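Side-chain contacts in DNA polymerase III subunit beta (PDB 4TRT), which probably tethers DNA polymerases and other proteins to DNA as a ring-shaped sliding clamp and so makes replication processive: residues G131-S134 / R135-S139; F149-V152 / F153-I156. One frame throughout, in Å; residues are numbered along the deposited sequence.

How the contacts relate
Both contacts are local and belong to the central domain of the clamp. They follow each other along the chain. Contact 1 lies on helix 130-140. Contact 2 comes after it, in the loop and short 3-10 turn that lead into strand 155-161. Their centres are about 19 Å apart. They still touch at one point, where Phe-137 CE1 packs 4.3 Å from Ile-156 CG2. Val-167 of strand 164-170 and Val-196 of helix 193-202 lie against both Phe-137 and Ile-156. The two helices and the sheet thus share one apolar core, and contact 2 leads the chain into strand 155-161, whose Ile-156 enters that core.

Contact 1: G131-S134 / R135-S139; sequences GELS and RAFSS
Leu-133 holds CG anti to its backbone N (chi1 -180°), while Phe-137, one turn later, has CG beside its own N (chi1 -80°). These torsions bring Leu-133 CD1 over one face of the Phe-137 ring, toward its rim. Leu-133 CD1 makes a CH-pi contact there, 4.0 Å from the centroid of the Phe-137 ring. Leu-133 CG also meets Phe-137 CE2 at 3.6 Å. Phe-137 N also gives Leu-133 O a hydrogen bond of 2.9 Å. This is the i to i+4 pattern of an alpha-helix, here helix 130-140 of the central clamp domain. Phe-137 also packs on Val-196, Leu-199 and Ile-200 of helix 193-202, so this side of the helix is buried.

Another flank is polar. Arg-135 bends at chi3 and folds back along the helix. One face of its guanidinium then covers Gly-131 O, which lies 3.3 Å from Arg-135 CZ. The guanidinium nitrogens are badly angled to bond this oxygen. It is the backbone that does so: Gly-131 O accepts a 3.1 Å hydrogen bond from Arg-135 N. Arg-135 NH2 forms a salt bridge with Asp-205. Glu-132 OE1 stays 4.2 Å from Arg-135 NH1, too far for a salt bridge, with the carboxylate and guanidinium planes 81° apart. Further along, a water bridges two hydroxyls. It donates to Ser-134 OG at 2.6 Å and also binds Ser-138 OG.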
# COMPACT_ATOMS: atom_id res chain seq x y z
N GLY A 131 -2.20 -1.91 27.16
CA GLY A 131 -2.44 -0.74 26.32
C GLY A 131 -1.53 0.43 26.67
O GLY A 131 -1.00 1.10 25.80
N GLU A 132 -1.36 0.68 27.97
CA GLU A 132 -0.47 1.72 28.44
C GLU A 132 0.95 1.39 28.01
O GLU A 132 1.68 2.24 27.49
CB GLU A 132 -0.52 1.86 29.97
CG GLU A 132 -1.84 2.39 30.52
CD GLU A 132 -1.99 3.90 30.40
OE1 GLU A 132 -1.07 4.57 29.87
OE2 GLU A 132 -3.04 4.41 30.83
N LEU A 133 1.34 0.14 28.22
CA LEU A 133 2.70 -0.30 27.88
C LEU A 133 2.96 -0.20 26.37
O LEU A 133 4.01 0.25 25.96
CB LEU A 133 2.92 -1.73 28.36
CG LEU A 133 4.30 -2.31 28.06
CD1 LEU A 133 5.37 -1.50 28.80
CD2 LEU A 133 4.36 -3.77 28.51
N SER A 134 1.99 -0.61 25.56
CA SER A 134 2.11 -0.53 24.11
C SER A 134 2.27 0.89 23.60
O SER A 134 3.12 1.16 22.76
CB SER A 134 0.89 -1.17 23.45
OG SER A 134 1.05 -1.19 22.04
N ARG A 135 1.44 1.81 24.09
CA ARG A 135 1.54 3.21 23.65
C ARG A 135 2.87 3.83 24.14
O ARG A 135 3.49 4.59 23.41
CB ARG A 135 0.28 4.02 24.02
CG ARG A 135 -0.78 4.05 22.91
CD ARG A 135 -2.10 4.70 23.29
NE ARG A 135 -3.06 3.71 23.79
CZ ARG A 135 -3.27 3.37 25.07
NH1 ARG A 135 -2.58 3.94 26.05
NH2 ARG A 135 -4.18 2.44 25.37
N ALA A 136 3.35 3.45 25.32
CA ALA A 136 4.67 3.89 25.79
C ALA A 136 5.78 3.37 24.88
O ALA A 136 6.62 4.14 24.42
CB ALA A 136 4.91 3.48 27.24
N PHE A 137 5.77 2.07 24.59
CA PHE A 137 6.70 1.48 23.62
C PHE A 137 6.70 2.21 22.29
O PHE A 137 7.77 2.54 21.76
CB PHE A 137 6.37 0.01 23.34
CG PHE A 137 6.87 -0.97 24.37
CD1 PHE A 137 8.00 -0.71 25.15
CD2 PHE A 137 6.23 -2.20 24.51
CE1 PHE A 137 8.44 -1.65 26.08
CE2 PHE A 137 6.68 -3.13 25.42
CZ PHE A 137 7.77 -2.86 26.21
N SER A 138 5.52 2.47 21.75
CA SER A 138 5.37 3.11 20.44
C SER A 138 5.88 4.55 20.43
O SER A 138 6.28 5.05 19.39
CB SER A 138 3.91 3.11 19.99
OG SER A 138 3.47 1.81 19.69
N SER A 139 5.84 5.20 21.60
CA SER A 139 6.29 6.58 21.74
C SER A 139 7.81 6.70 21.76
O SER A 139 8.32 7.77 21.40
CB SER A 139 5.72 7.20 23.01
OG SER A 139 4.31 7.23 22.91
O HOH W 1 1.06 1.02 20.64

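Contact 2: F149-V152 / F153-I156; sequences FQAV and FRGI
Ala-151 O accepts a 2.9 Å hydrogen bond from Arg-154 N, with an angle of 156° at the hydrogen. Two similar i to i+3 bonds flank it. Phe-153 N reaches Gln-150 O at 3.0 Å, and Gly-155 N reaches Val-152 O at 3.1 Å. Together they form a short 3-10 turn, after which Gly-155 begins strand 155-161.

The side chain of Arg-154 runs back over this turn. CG leaves beside the backbone N (chi1 -49°), and the chain is extended from there to NE. This lays one face of the Arg-154 guanidinium on Ala-151, with Ala-151 CA 3.4 Å above its plane, over its centre. The methyl adds to the contact, Ala-151 CB lying 3.6 Å from Arg-154 NH1. At the far end, Arg-154 NH2 donates a hydrogen bond to Ala-148 O.

Gln-150 and Phe-153 lie side by side and point the same way. Their amide and ring planes are 57° apart, and Gln-150 OE1 comes to 3.7 Å from Phe-153 CE2. The Phe-153 ring also meets Phe-235 edge-to-face, and Pro-236 touches both Gln-150 and Phe-153. The turn is therefore joined to the loop around Phe-235 and Pro-236.

Three backbone hydrogen bonds thus hold the turn, while Arg-154 spans it, its guanidinium flat on Ala-151 and its NH2 tied to the carbonyl of Ala-148.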
# COMPACT_ATOMS: atom_id res chain seq x y z
N PHE A 149 27.17 1.51 19.00
CA PHE A 149 28.36 0.82 19.51
C PHE A 149 28.04 0.09 20.81
O PHE A 149 28.50 -1.04 21.02
CB PHE A 149 29.52 1.79 19.77
CG PHE A 149 30.18 2.32 18.52
CD1 PHE A 149 30.76 1.46 17.61
CD2 PHE A 149 30.23 3.70 18.27
CE1 PHE A 149 31.37 1.94 16.46
CE2 PHE A 149 30.85 4.19 17.13
CZ PHE A 149 31.41 3.31 16.22
N GLN A 150 27.27 0.74 21.67
CA GLN A 150 26.89 0.13 22.95
C GLN A 150 25.67 -0.72 22.73
O GLN A 150 24.59 -0.21 22.39
CB GLN A 150 26.58 1.21 24.00
CG GLN A 150 27.82 1.94 24.48
CD GLN A 150 27.53 2.88 25.62
OE1 GLN A 150 27.60 4.09 25.46
NE2 GLN A 150 27.18 2.33 26.78
N ALA A 151 25.81 -2.02 22.96
CA ALA A 151 24.72 -2.97 22.74
C ALA A 151 23.44 -2.58 23.49
O ALA A 151 22.34 -2.72 22.97
CB ALA A 151 25.15 -4.39 23.10
N VAL A 152 23.58 -2.07 24.71
CA VAL A 152 22.40 -1.67 25.49
C VAL A 152 21.49 -0.69 24.76
O VAL A 152 20.27 -0.72 24.96
CB VAL A 152 22.75 -1.09 26.89
CG1 VAL A 152 23.34 -2.18 27.78
CG2 VAL A 152 23.73 0.07 26.78
N PHE A 153 22.06 0.18 23.90
CA PHE A 153 21.25 1.18 23.18
C PHE A 153 20.43 0.58 22.03
O PHE A 153 19.60 1.26 21.42
CB PHE A 153 22.11 2.33 22.64
CG PHE A 153 22.52 3.34 23.69
CD1 PHE A 153 21.66 3.74 24.71
CD2 PHE A 153 23.76 3.96 23.60
CE1 PHE A 153 22.04 4.69 25.64
CE2 PHE A 153 24.15 4.91 24.54
CZ PHE A 153 23.28 5.28 25.55
N ARG A 154 20.64 -0.70 21.78
CA ARG A 154 19.87 -1.42 20.79
C ARG A 154 18.54 -1.89 21.39
O ARG A 154 17.69 -2.41 20.67
CB ARG A 154 20.68 -2.61 20.21
CG ARG A 154 22.09 -2.21 19.76
CD ARG A 154 22.95 -3.37 19.29
NE ARG A 154 24.36 -2.95 19.27
CZ ARG A 154 25.40 -3.77 19.41
NH1 ARG A 154 25.22 -5.08 19.56
NH2 ARG A 154 26.63 -3.26 19.41
N GLY A 155 18.33 -1.67 22.68
CA GLY A 155 17.09 -2.06 23.34
C GLY A 155 16.35 -0.92 24.01
O GLY A 155 16.81 0.23 24.00
N ILE A 156 15.18 -1.23 24.55
CA ILE A 156 14.37 -0.25 25.24
C ILE A 156 14.42 -0.58 26.74
O ILE A 156 14.12 -1.72 27.15
CB ILE A 156 12.90 -0.24 24.76
CG1 ILE A 156 12.74 0.38 23.37
CG2 ILE A 156 12.05 0.59 25.71
CD1 ILE A 156 13.51 -0.27 22.26